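Local coordinates for excinuclease ABC, subunit A. (Deinococcus radiodurans, PDB 2VF7), which binds DNA and hydrolyses ATP as a zinc-containing ABC protein of the UvrA family, and probably takes part in recognising damaged DNA, at residues F77-V82 with V652-L657; T597-M602 with S633-G638; N601-T604 with L608-Q611; K614-T619 with K684-V689; R625-G630 with N673-E678. The protein carries 1 engineered substitution. All coordinates share one frame; numbering follows the deposited sequence.

Interaction 1. Residues F77-V82 with V652-L657; sequences FNQAGV and VELLFL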
# COMPACT_ATOMS: atom_id res chain seq x y z
N PHE A 77 2.10 11.53 2.31
CA PHE A 77 0.83 12.12 2.79
C PHE A 77 0.59 13.59 2.46
O PHE A 77 -0.51 13.94 2.07
CB PHE A 77 0.68 11.92 4.30
CG PHE A 77 1.53 12.85 5.13
CD1 PHE A 77 2.93 12.77 5.09
CD2 PHE A 77 0.94 13.81 5.94
CE1 PHE A 77 3.72 13.64 5.84
CE2 PHE A 77 1.73 14.68 6.71
CZ PHE A 77 3.12 14.60 6.66
N ASN A 78 1.61 14.44 2.62
CA ASN A 78 1.43 15.89 2.44
C ASN A 78 1.25 16.30 0.97
O ASN A 78 0.97 17.47 0.66
CB ASN A 78 2.57 16.69 3.11
CG ASN A 78 2.11 18.04 3.65
OD1 ASN A 78 1.74 18.94 2.89
ND2 ASN A 78 2.15 18.20 4.97
N GLN A 79 1.41 15.33 0.07
CA GLN A 79 0.95 15.47 -1.31
C GLN A 79 -0.57 15.49 -1.33
O GLN A 79 -1.18 16.42 -1.87
CB GLN A 79 1.49 14.32 -2.18
CG GLN A 79 2.99 14.40 -2.46
CD GLN A 79 3.37 13.71 -3.77
OE1 GLN A 79 3.31 12.44 -3.88
NE2 GLN A 79 3.77 14.54 -4.78
N ALA A 80 -1.18 14.48 -0.72
CA ALA A 80 -2.63 14.36 -0.60
C ALA A 80 -3.23 15.45 0.29
O ALA A 80 -4.19 16.11 -0.10
CB ALA A 80 -2.99 12.99 -0.06
N GLY A 81 -2.65 15.62 1.48
CA GLY A 81 -3.13 16.59 2.47
C GLY A 81 -3.17 16.05 3.90
O GLY A 81 -3.32 14.84 4.13
N VAL A 82 -3.03 16.95 4.86
CA VAL A 82 -3.15 16.63 6.28
C VAL A 82 -4.39 17.32 6.87
O VAL A 82 -4.78 18.38 6.38
CB VAL A 82 -1.90 17.10 7.06
CG1 VAL A 82 -1.56 16.11 8.13
CG2 VAL A 82 -0.71 17.26 6.14
N VAL A 652 -4.06 11.90 -6.93
CA VAL A 652 -2.87 11.37 -6.31
C VAL A 652 -2.98 9.85 -6.19
O VAL A 652 -3.41 9.31 -5.17
CB VAL A 652 -2.50 12.09 -4.97
CG1 VAL A 652 -2.08 13.53 -5.26
CG2 VAL A 652 -3.64 12.06 -3.97
N GLU A 653 -2.59 9.18 -7.27
CA GLU A 653 -2.52 7.71 -7.36
C GLU A 653 -1.37 7.19 -6.51
O GLU A 653 -0.78 6.14 -6.79
CB GLU A 653 -2.38 7.27 -8.82
CG GLU A 653 -3.71 7.14 -9.57
CD GLU A 653 -4.39 5.79 -9.34
OE1 GLU A 653 -5.61 5.78 -9.07
OE2 GLU A 653 -3.70 4.74 -9.43
N LEU A 654 -1.06 7.98 -5.49
CA LEU A 654 -0.06 7.67 -4.49
C LEU A 654 -0.78 6.91 -3.38
O LEU A 654 -0.18 6.04 -2.72
CB LEU A 654 0.57 8.97 -3.97
CG LEU A 654 1.50 9.83 -4.86
CD1 LEU A 654 2.75 9.05 -5.31
CD2 LEU A 654 0.79 10.45 -6.07
N LEU A 655 -2.06 7.24 -3.19
CA LEU A 655 -2.93 6.42 -2.36
C LEU A 655 -3.45 5.23 -3.16
O LEU A 655 -4.30 5.37 -4.05
CB LEU A 655 -4.06 7.25 -1.73
CG LEU A 655 -3.78 7.79 -0.31
CD1 LEU A 655 -4.92 8.64 0.19
CD2 LEU A 655 -3.48 6.66 0.69
N PHE A 656 -2.90 4.06 -2.82
CA PHE A 656 -3.22 2.77 -3.46
C PHE A 656 -4.52 2.16 -2.92
O PHE A 656 -5.10 1.26 -3.55
CB PHE A 656 -2.04 1.79 -3.30
CG PHE A 656 -2.27 0.74 -2.24
CD1 PHE A 656 -2.19 1.06 -0.89
CD2 PHE A 656 -2.56 -0.58 -2.60
CE1 PHE A 656 -2.40 0.08 0.09
CE2 PHE A 656 -2.77 -1.56 -1.64
CZ PHE A 656 -2.69 -1.24 -0.29
N LEU A 657 -4.94 2.61 -1.74
CA LEU A 657 -6.32 2.44 -1.29
C LEU A 657 -7.02 3.65 -1.88
O LEU A 657 -6.40 4.70 -1.99
CB LEU A 657 -6.43 2.44 0.24
CG LEU A 657 -5.96 3.66 1.06
CD1 LEU A 657 -7.03 3.74 2.41
CD2 LEU A 657 -4.24 3.46 1.33
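The tip of the β-hairpin formed by strands 649-652 and 660-663, which lies in sequence between the two cysteine pairs of a zinc site, meets the short, weakly bonded helix 77-80 through Val652 and Leu654 on one side and Gln79 and Ala80 on the other. It illustrates how a small patch, part apolar and part an amide laid against a leucine, can join regions remote in sequence: 177 Å² is buried in all. Ala80 presents its lone methyl, and the CG2 branch of Val652 comes within 4.1 Å of Ala80 CB. With CG1 of Val652 beside its backbone N (chi1 -67°), CG2 is the branch left to face the helix. Next to this pair, the Gln79 chain runs out extended beyond CG and crosses Leu654 at about a right angle. Gln79 OE1 lies 3.3 Å from Leu654 CG and 3.7 Å from Leu654 CD1, so the amide oxygen rests against the isopropyl fork in van der Waals contact only. Both backbones turn nearby. Gly81 N bonds to Phe77 O at 2.8 Å, and Gly81 leaves the helix with positive phi, where a CB would collide with the carbonyl oxygen of Ala80. Leu655 N reaches Val652 O at 3.2 Å, curling the hairpin tip. Val652 is also paired by its backbone with Val660, against which Ala80 packs too. Behind the short helix, Phe77 leans on Arg63 and Glu67 of helix 49-69, the helix that follows the P-loop, while Leu657 packs on Gln62 of that helix and on Ser70 of the second subunit.

Interaction 2. Residues T597-M602 with S633-G638; sequences TPRSNM and SFNVKG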
# COMPACT_ATOMS: atom_id res chain seq x y z
N THR A 597 -15.90 13.54 -11.64
CA THR A 597 -14.58 14.18 -11.52
C THR A 597 -14.79 15.62 -11.09
O THR A 597 -15.93 16.07 -11.03
CB THR A 597 -13.80 14.14 -12.85
OG1 THR A 597 -14.38 15.07 -13.78
CG2 THR A 597 -13.79 12.74 -13.46
N PRO A 598 -13.70 16.33 -10.75
CA PRO A 598 -13.81 17.76 -10.36
C PRO A 598 -14.07 18.80 -11.48
O PRO A 598 -14.10 20.00 -11.17
CB PRO A 598 -12.46 18.03 -9.67
CG PRO A 598 -11.77 16.67 -9.51
CD PRO A 598 -12.31 15.84 -10.61
N ARG A 599 -14.25 18.37 -12.73
CA ARG A 599 -14.72 19.27 -13.81
C ARG A 599 -16.04 19.88 -13.41
O ARG A 599 -16.29 21.06 -13.64
CB ARG A 599 -15.11 18.51 -15.06
CG ARG A 599 -14.06 17.99 -15.89
CD ARG A 599 -14.32 18.40 -17.31
NE ARG A 599 -13.58 19.62 -17.56
CZ ARG A 599 -12.27 19.66 -17.78
NH1 ARG A 599 -11.55 18.55 -17.80
NH2 ARG A 599 -11.70 20.82 -17.99
N SER A 600 -16.92 19.02 -12.89
CA SER A 600 -18.31 19.34 -12.57
C SER A 600 -18.43 20.23 -11.35
O SER A 600 -17.67 20.08 -10.37
CB SER A 600 -19.11 18.07 -12.34
OG SER A 600 -19.12 17.26 -13.51
N ASN A 601 -19.41 21.13 -11.41
CA ASN A 601 -19.77 21.98 -10.29
C ASN A 601 -21.19 22.56 -10.47
O ASN A 601 -21.80 22.41 -11.53
CB ASN A 601 -18.67 23.04 -10.05
CG ASN A 601 -18.30 23.85 -11.30
OD1 ASN A 601 -17.14 24.19 -11.49
ND2 ASN A 601 -19.27 24.16 -12.13
N MET A 602 -21.75 23.18 -9.43
CA MET A 602 -23.06 23.85 -9.55
C MET A 602 -23.08 24.80 -10.73
O MET A 602 -24.05 24.82 -11.51
CB MET A 602 -23.38 24.69 -8.32
CG MET A 602 -24.14 24.00 -7.20
SD MET A 602 -23.89 24.95 -5.68
CE MET A 602 -25.41 24.57 -4.84
N SER A 633 -13.95 29.61 -20.15
CA SER A 633 -14.34 28.23 -19.93
C SER A 633 -13.15 27.45 -19.38
O SER A 633 -12.01 27.67 -19.79
CB SER A 633 -14.80 27.61 -21.26
OG SER A 633 -15.53 26.41 -21.04
N PHE A 634 -13.39 26.55 -18.45
CA PHE A 634 -12.35 25.59 -18.06
C PHE A 634 -12.60 24.26 -18.75
O PHE A 634 -11.98 23.27 -18.40
CB PHE A 634 -12.28 25.42 -16.54
CG PHE A 634 -13.59 25.11 -15.90
CD1 PHE A 634 -14.07 23.80 -15.85
CD2 PHE A 634 -14.37 26.12 -15.35
CE1 PHE A 634 -15.29 23.52 -15.30
CE2 PHE A 634 -15.60 25.84 -14.80
CZ PHE A 634 -16.06 24.56 -14.76
N ASN A 635 -13.51 24.22 -19.73
CA ASN A 635 -13.76 23.00 -20.51
C ASN A 635 -13.21 23.06 -21.91
O ASN A 635 -13.30 22.12 -22.69
CB ASN A 635 -15.23 22.60 -20.49
CG ASN A 635 -15.67 22.24 -19.11
OD1 ASN A 635 -14.91 21.63 -18.38
ND2 ASN A 635 -16.87 22.64 -18.73
N VAL A 636 -12.57 24.18 -22.18
CA VAL A 636 -12.03 24.45 -23.49
C VAL A 636 -10.59 24.92 -23.30
O VAL A 636 -10.29 25.69 -22.38
CB VAL A 636 -12.96 25.45 -24.26
CG1 VAL A 636 -12.24 26.18 -25.38
CG2 VAL A 636 -14.17 24.72 -24.84
N LYS A 637 -9.70 24.44 -24.15
CA LYS A 637 -8.30 24.85 -24.17
C LYS A 637 -8.16 26.35 -24.49
O LYS A 637 -8.98 26.91 -25.24
CB LYS A 637 -7.58 23.97 -25.20
CG LYS A 637 -6.23 24.41 -25.62
CD LYS A 637 -5.91 23.84 -27.01
CE LYS A 637 -6.59 24.66 -28.12
NZ LYS A 637 -6.17 24.22 -29.46
N GLY A 638 -7.16 27.01 -23.90
CA GLY A 638 -6.89 28.44 -24.18
C GLY A 638 -6.67 29.34 -22.97
O GLY A 638 -5.56 29.85 -22.76
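Arg599 supplies the hydrogen bonds of this contact, reaching with its guanidinium edge to Asn635 and to the backbone of Phe634. Its chain bends at chi2 and chi3, which carries the end of a side chain that starts off alongside the other segment over to it. Arg599 NE gives a bond to Asn635 OD1 at 2.5 Å with an N-H...O angle of 150°, the donor tilted 22° from the amide's carbonyl plane. Arg599 NH2 lies just as near to Phe634 O, also 2.5 Å; both lengths are very short, and their exact values are doubtful. A weak second bond joins Arg599 NH2 to Asn635 OD1 at 3.3 Å. Outside the two segments, Arg599 NH2 also bonds to Gln645 O, and its NH1 makes a salt bridge with Glu647.

Within 633-638 an ST turn presents these acceptors, Asn635 N bonding to Ser633 OG at 3.3 Å.

Contacts without hydrogen bonds gather round the Phe634 ring. With CG between backbone N and carbonyl carbon (chi1 52°), the ring swings to the other segment, where Arg599 O stands at its edge, 3.1 Å from Phe634 CE1. The side chain of Asn601 lies obliquely against the same ring. Arg671 adds a cation-pi contact to Phe634 and bonds to Pro598 O, so the ring and the 597-602 backbone share a partner.

The arginine thus joins the run leading into helix 602-605 to the zinc-binding region whose metal is held by Cys641, Cys644, Cys664 and Cys667, a four-cysteine (CxxC) zinc site; its side chain lies about 8 Å from that of Cys644.

Interaction 3. Residues N601-T604 with L608-Q611; sequences NMAT and LFDQ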
# COMPACT_ATOMS: atom_id res chain seq x y z
N ASN A 601 -19.41 21.13 -11.41
CA ASN A 601 -19.77 21.98 -10.29
C ASN A 601 -21.19 22.56 -10.47
O ASN A 601 -21.80 22.41 -11.53
CB ASN A 601 -18.67 23.04 -10.05
CG ASN A 601 -18.30 23.85 -11.30
OD1 ASN A 601 -17.14 24.19 -11.49
ND2 ASN A 601 -19.27 24.16 -12.13
N MET A 602 -21.75 23.18 -9.43
CA MET A 602 -23.06 23.85 -9.55
C MET A 602 -23.08 24.80 -10.73
O MET A 602 -24.05 24.82 -11.51
CB MET A 602 -23.38 24.69 -8.32
CG MET A 602 -24.14 24.00 -7.20
SD MET A 602 -23.89 24.95 -5.68
CE MET A 602 -25.41 24.57 -4.84
N ALA A 603 -22.01 25.59 -10.85
CA ALA A 603 -21.95 26.71 -11.80
C ALA A 603 -22.29 26.28 -13.21
O ALA A 603 -22.92 27.00 -13.98
CB ALA A 603 -20.57 27.34 -11.79
N THR A 604 -21.84 25.09 -13.54
CA THR A 604 -21.90 24.59 -14.89
C THR A 604 -23.07 23.61 -15.07
O THR A 604 -23.57 23.47 -16.17
CB THR A 604 -20.53 24.00 -15.20
OG1 THR A 604 -20.26 24.14 -16.59
CG2 THR A 604 -20.38 22.55 -14.70
N LEU A 608 -25.70 28.36 -15.44
CA LEU A 608 -25.49 29.78 -15.18
C LEU A 608 -24.10 30.28 -15.58
O LEU A 608 -23.91 31.47 -15.77
CB LEU A 608 -25.80 30.11 -13.72
CG LEU A 608 -24.91 29.66 -12.55
CD1 LEU A 608 -23.64 30.50 -12.41
CD2 LEU A 608 -25.70 29.74 -11.28
N PHE A 609 -23.13 29.38 -15.73
CA PHE A 609 -21.76 29.80 -16.01
C PHE A 609 -21.62 30.42 -17.41
O PHE A 609 -20.73 31.24 -17.62
CB PHE A 609 -20.77 28.66 -15.77
CG PHE A 609 -19.32 29.10 -15.67
CD1 PHE A 609 -18.89 29.95 -14.66
CD2 PHE A 609 -18.37 28.65 -16.59
CE1 PHE A 609 -17.54 30.37 -14.57
CE2 PHE A 609 -17.05 29.06 -16.50
CZ PHE A 609 -16.64 29.92 -15.48
N ASP A 610 -22.50 30.05 -18.33
CA ASP A 610 -22.48 30.53 -19.72
C ASP A 610 -22.62 32.04 -19.87
O ASP A 610 -21.98 32.63 -20.75
CB ASP A 610 -23.61 29.89 -20.54
CG ASP A 610 -23.22 28.57 -21.15
OD1 ASP A 610 -23.33 27.53 -20.47
OD2 ASP A 610 -22.81 28.56 -22.34
N GLN A 611 -23.50 32.64 -19.05
CA GLN A 611 -23.76 34.08 -19.02
C GLN A 611 -22.66 34.81 -18.27
O GLN A 611 -22.28 35.94 -18.62
CB GLN A 611 -25.09 34.40 -18.33
CG GLN A 611 -26.02 33.21 -18.04
CD GLN A 611 -26.42 32.42 -19.28
OE1 GLN A 611 -26.67 32.98 -20.37
NE2 GLN A 611 -26.47 31.09 -19.12
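Ala603 packs against Leu608 and Phe609. Its carbonyl oxygen accepts a weak, bent bond from Phe609 N, with N to Ala603 O at 3.0 Å and an N-H...O angle of 129°. The same oxygen is flanked by carbon, for Phe609 CB lies 3.3 Å from Ala603 O and Leu608 CG stands 3.6 Å from it. On the apolar side Ala603 CB faces Phe609 CB at 4.2 Å and Leu608 CD1 at 4.4 Å, while Thr604 adds its CA against Phe609 CB.

One shell out, these side chains are held by their own neighbours. The Phe609 ring, its CG anti to the backbone N (chi1 -164°), leads away from Ala603 to pack on Ile686 and Leu690 of helix 686-690; Leu690 also touches Ala603. Leu608 reaches Ala710 and Leu711 of helix 705-716. Ala603 is further tied by its backbone to Leu724, and Met602 O, in the first helix, bonds to Thr606 OG1 just beyond its end.

With a weak, bent hydrogen bond from Phe609 N and several carbon contacts around it, this buried junction between two consecutive helices probably depends more on close apolar packing than on directional bonding.

Interaction 4. Residues K614-T619 with K684-V689; sequences KLFAAT and KNIADV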
# COMPACT_ATOMS: atom_id res chain seq x y z
N LYS A 614 -19.87 35.31 -20.70
CA LYS A 614 -20.40 36.44 -21.48
C LYS A 614 -20.09 37.82 -20.85
O LYS A 614 -19.70 38.75 -21.55
CB LYS A 614 -21.90 36.22 -21.64
CG LYS A 614 -22.62 37.17 -22.53
CD LYS A 614 -24.12 37.07 -22.31
CE LYS A 614 -24.62 38.00 -21.18
NZ LYS A 614 -24.55 37.36 -19.83
N LEU A 615 -20.27 37.94 -19.54
CA LEU A 615 -20.06 39.21 -18.81
C LEU A 615 -18.59 39.56 -18.68
O LEU A 615 -18.24 40.72 -18.53
CB LEU A 615 -20.66 39.15 -17.40
CG LEU A 615 -22.17 39.01 -17.15
CD1 LEU A 615 -22.49 38.82 -15.68
CD2 LEU A 615 -22.95 40.21 -17.74
N PHE A 616 -17.75 38.53 -18.66
CA PHE A 616 -16.29 38.72 -18.62
C PHE A 616 -15.74 39.11 -19.99
O PHE A 616 -14.88 39.96 -20.09
CB PHE A 616 -15.60 37.46 -18.07
CG PHE A 616 -15.48 37.44 -16.55
CD1 PHE A 616 -16.52 36.94 -15.78
CD2 PHE A 616 -14.34 37.92 -15.92
CE1 PHE A 616 -16.44 36.96 -14.39
CE2 PHE A 616 -14.25 37.93 -14.54
CZ PHE A 616 -15.29 37.44 -13.76
N ALA A 617 -16.27 38.49 -21.04
CA ALA A 617 -15.87 38.77 -22.41
C ALA A 617 -16.22 40.19 -22.88
O ALA A 617 -15.70 40.65 -23.90
CB ALA A 617 -16.49 37.76 -23.34
N ALA A 618 -17.10 40.87 -22.13
CA ALA A 618 -17.56 42.24 -22.46
C ALA A 618 -16.83 43.37 -21.71
O ALA A 618 -17.24 44.53 -21.79
CB ALA A 618 -19.05 42.34 -22.25
N THR A 619 -15.76 43.03 -21.00
CA THR A 619 -15.01 44.01 -20.20
C THR A 619 -13.95 44.68 -21.03
O THR A 619 -13.48 44.10 -22.02
CB THR A 619 -14.36 43.35 -18.94
OG1 THR A 619 -13.65 42.17 -19.31
CG2 THR A 619 -15.41 42.99 -17.92
N LYS A 684 -13.90 41.54 -9.43
CA LYS A 684 -13.72 40.10 -9.21
C LYS A 684 -13.12 39.39 -10.43
O LYS A 684 -13.60 39.59 -11.54
CB LYS A 684 -15.07 39.45 -8.90
CG LYS A 684 -15.69 39.86 -7.58
CD LYS A 684 -16.55 38.75 -6.99
CE LYS A 684 -17.22 39.21 -5.68
NZ LYS A 684 -16.27 39.95 -4.79
N ASN A 685 -12.10 38.54 -10.26
CA ASN A 685 -11.63 37.73 -11.39
C ASN A 685 -12.55 36.53 -11.56
O ASN A 685 -13.53 36.44 -10.83
CB ASN A 685 -10.12 37.37 -11.35
CG ASN A 685 -9.70 36.61 -10.08
OD1 ASN A 685 -10.41 35.74 -9.60
ND2 ASN A 685 -8.53 36.94 -9.55
N ILE A 686 -12.30 35.64 -12.51
CA ILE A 686 -13.26 34.57 -12.78
C ILE A 686 -13.20 33.48 -11.69
O ILE A 686 -14.17 32.74 -11.49
CB ILE A 686 -13.07 33.94 -14.22
CG1 ILE A 686 -14.17 32.92 -14.54
CG2 ILE A 686 -11.68 33.29 -14.36
CD1 ILE A 686 -15.62 33.48 -14.79
N ALA A 687 -12.06 33.39 -11.01
CA ALA A 687 -11.85 32.46 -9.90
C ALA A 687 -12.44 33.07 -8.64
O ALA A 687 -12.85 32.35 -7.73
CB ALA A 687 -10.36 32.21 -9.71
N ASP A 688 -12.47 34.41 -8.60
CA ASP A 688 -13.13 35.14 -7.52
C ASP A 688 -14.60 34.80 -7.53
O ASP A 688 -15.17 34.59 -6.46
CB ASP A 688 -12.95 36.65 -7.64
CG ASP A 688 -11.62 37.16 -7.06
OD1 ASP A 688 -11.10 38.13 -7.62
OD2 ASP A 688 -11.11 36.63 -6.05
N VAL A 689 -15.22 34.69 -8.72
CA VAL A 689 -16.64 34.31 -8.75
C VAL A 689 -16.91 32.83 -8.45
O VAL A 689 -17.83 32.51 -7.74
CB VAL A 689 -17.48 34.83 -10.01
CG1 VAL A 689 -16.98 36.20 -10.56
CG2 VAL A 689 -17.63 33.81 -11.11
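Phe616 and Ile686 bring the two backbones nearest, their CA atoms 7.8 Å apart, where the C-terminal part of helix 609-617 faces the first turn of helix 686-690. Thr619, the N-cap of the next helix, bonds back through OG1 to Phe616 O at 2.6 Å, in the carbonyl plane. On the other side Asn685 and Asp688 form a capping box, a textbook helix start: Asp688 N bonds to Asn685 OD1 at 2.6 Å, and Asn685 N returns a nearly straight bond to Asp688 OD1 at 2.9 Å. The Phe616 ring lies against this capped helix start. Ile686 CG1 runs anti to its backbone N (chi1 -174°), and the next torsion, near 70°, brings CD1 over one face of the ring, a CH-pi contact of 4.0 Å from Ile686 CD1 to the Phe616 ring centroid. Val689 CG1 meets the ring at its edge, 3.8 Å from Phe616 CZ. At the edge too lies Lys684 O, 3.5 Å from Phe616 CE2. Replacing Phe616 with an alanine would probably open a gap between the helices and leave the Ile686 and Val689 methyls without the ring they pack on. Phe632 meets the same ring with planes at about 40°, and Val612, one turn earlier, touches both Ile686 and Val689.

Interaction 5. Residues R625-G630 with N673-E678; sequences RGYNAG and NAETLE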
# COMPACT_ATOMS: atom_id res chain seq x y z
N ARG A 625 -7.56 42.55 -25.61
CA ARG A 625 -7.05 41.29 -26.10
C ARG A 625 -8.16 40.67 -26.91
O ARG A 625 -9.33 41.01 -26.74
CB ARG A 625 -6.69 40.38 -24.94
CG ARG A 625 -5.55 40.83 -24.04
CD ARG A 625 -6.09 41.33 -22.72
NE ARG A 625 -5.49 40.69 -21.54
CZ ARG A 625 -4.38 41.10 -20.93
NH1 ARG A 625 -3.69 42.14 -21.41
NH2 ARG A 625 -3.95 40.48 -19.84
N GLY A 626 -7.84 39.75 -27.80
CA GLY A 626 -8.89 39.16 -28.61
C GLY A 626 -9.53 38.00 -27.88
O GLY A 626 -9.42 36.87 -28.37
N TYR A 627 -10.16 38.26 -26.73
CA TYR A 627 -10.80 37.21 -25.90
C TYR A 627 -12.29 37.15 -26.20
O TYR A 627 -12.96 38.20 -26.34
CB TYR A 627 -10.69 37.46 -24.38
CG TYR A 627 -9.33 37.44 -23.72
CD1 TYR A 627 -8.19 37.00 -24.38
CD2 TYR A 627 -9.20 37.84 -22.38
CE1 TYR A 627 -6.95 36.99 -23.73
CE2 TYR A 627 -7.98 37.84 -21.73
CZ TYR A 627 -6.86 37.41 -22.40
OH TYR A 627 -5.64 37.40 -21.74
N ASN A 628 -12.81 35.94 -26.32
CA ASN A 628 -14.24 35.74 -26.29
C ASN A 628 -14.58 35.00 -25.00
O ASN A 628 -13.69 34.75 -24.18
CB ASN A 628 -14.72 35.00 -27.54
CG ASN A 628 -14.15 33.60 -27.66
OD1 ASN A 628 -12.95 33.42 -27.90
ND2 ASN A 628 -15.02 32.60 -27.50
N ALA A 629 -15.86 34.68 -24.82
CA ALA A 629 -16.36 34.04 -23.61
C ALA A 629 -15.69 32.69 -23.41
O ALA A 629 -15.60 32.20 -22.28
CB ALA A 629 -17.88 33.88 -23.68
N GLY A 630 -15.24 32.10 -24.51
CA GLY A 630 -14.47 30.85 -24.50
C GLY A 630 -13.20 30.88 -23.67
O GLY A 630 -12.86 29.89 -23.03
N ASN A 673 -5.13 29.97 -16.18
CA ASN A 673 -3.78 30.55 -16.23
C ASN A 673 -3.79 31.96 -15.63
O ASN A 673 -4.86 32.48 -15.33
CB ASN A 673 -3.11 30.45 -17.62
CG ASN A 673 -3.83 31.24 -18.70
OD1 ASN A 673 -4.40 32.29 -18.44
ND2 ASN A 673 -3.80 30.73 -19.92
N ALA A 674 -2.61 32.54 -15.43
CA ALA A 674 -2.46 33.81 -14.72
C ALA A 674 -2.98 34.98 -15.52
O ALA A 674 -3.46 35.96 -14.97
CB ALA A 674 -1.00 34.04 -14.36
N GLU A 675 -2.86 34.88 -16.84
CA GLU A 675 -3.23 35.95 -17.74
C GLU A 675 -4.75 36.11 -17.82
O GLU A 675 -5.26 37.22 -17.98
CB GLU A 675 -2.64 35.67 -19.12
CG GLU A 675 -3.09 36.61 -20.20
CD GLU A 675 -2.49 36.26 -21.52
OE1 GLU A 675 -1.49 35.51 -21.52
OE2 GLU A 675 -3.01 36.74 -22.56
N THR A 676 -5.47 35.00 -17.67
CA THR A 676 -6.94 35.02 -17.63
C THR A 676 -7.46 35.67 -16.34
O THR A 676 -8.54 36.25 -16.34
CB THR A 676 -7.49 33.59 -17.80
OG1 THR A 676 -6.87 32.96 -18.93
CG2 THR A 676 -8.97 33.61 -18.01
N LEU A 677 -6.68 35.60 -15.26
CA LEU A 677 -7.15 36.05 -13.94
C LEU A 677 -6.87 37.53 -13.70
O LEU A 677 -7.30 38.11 -12.68
CB LEU A 677 -6.53 35.20 -12.81
CG LEU A 677 -6.72 33.68 -12.80
CD1 LEU A 677 -5.60 33.02 -12.00
CD2 LEU A 677 -8.06 33.30 -12.23
N GLU A 678 -6.14 38.13 -14.63
CA GLU A 678 -5.91 39.58 -14.67
C GLU A 678 -7.14 40.38 -15.08
O GLU A 678 -7.18 41.60 -14.88
CB GLU A 678 -4.75 39.91 -15.63
CG GLU A 678 -3.38 39.42 -15.16
CD GLU A 678 -2.25 39.92 -16.04
OE1 GLU A 678 -1.06 39.67 -15.70
OE2 GLU A 678 -2.55 40.58 -17.07
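Tyr627 and Glu675 make the main polar link: Tyr627 OH gives its proton to Glu675 OE2 at 2.8 Å, arriving on the anti side of the carboxylate and 20° out of its plane. Extended, with CG anti to the backbone N (chi1 172°), Glu675 places OE2 at the edge of the tyrosine ring. The phenol oxygen is also an acceptor, taking a weak bond from Arg625 NE to Tyr627 OH at 3.3 Å. Beyond it, Arg625 NH2 forms a salt bridge with Glu678 OE2 at 3.1 Å, a weak hydrogen bond with an N-H...O angle of 128°. Arg625 CB lies 3.6 Å above one face of the Tyr627 ring, toward its rim. A phenylalanine in place of Tyr627 would probably leave Glu675 OE2 without its hydroxyl donor and Arg625 NE without this acceptor.

Asn673 OD1 accepts from Thr676 N at 3.0 Å. Thr676 OG1 accepts from Arg631 NE, while its own proton has both Asn673 OD1 and Gly639 O within reach. A long, weak ion pair joins Arg631 to Glu675.

The contact joins two loop motifs at the protein surface: an inverse gamma turn centred on Gly626 and an Asx motif headed by Asn673, with the Glu675 side chain about 11 Å from that of the zinc ligand Cys641.

Overall arrangement
From the N terminus, interaction 1 comes first: helix 77-80 meets the hairpin tip 652-657 some 570 residues later, and this long loop contains interactions 2 and 3 entirely. Those two share Asn601 and Met602; interaction 3 closes at once, joining neighbouring helices, and interaction 2 closes at 633-638 near the zinc site. Interaction 4 opens after interaction 3 and encloses interaction 5; interactions 4 and 5 each cross interactions 1 and 2. Interactions 2 to 5 form a connected cluster: Phe634 packs on Phe609, Phe609 on Ile686, and Ala617 on the 625-630 loop. Interaction 1 stands apart, its centre 23 Å from that of interaction 2, linking the hairpin to the N-terminal ATP-binding half.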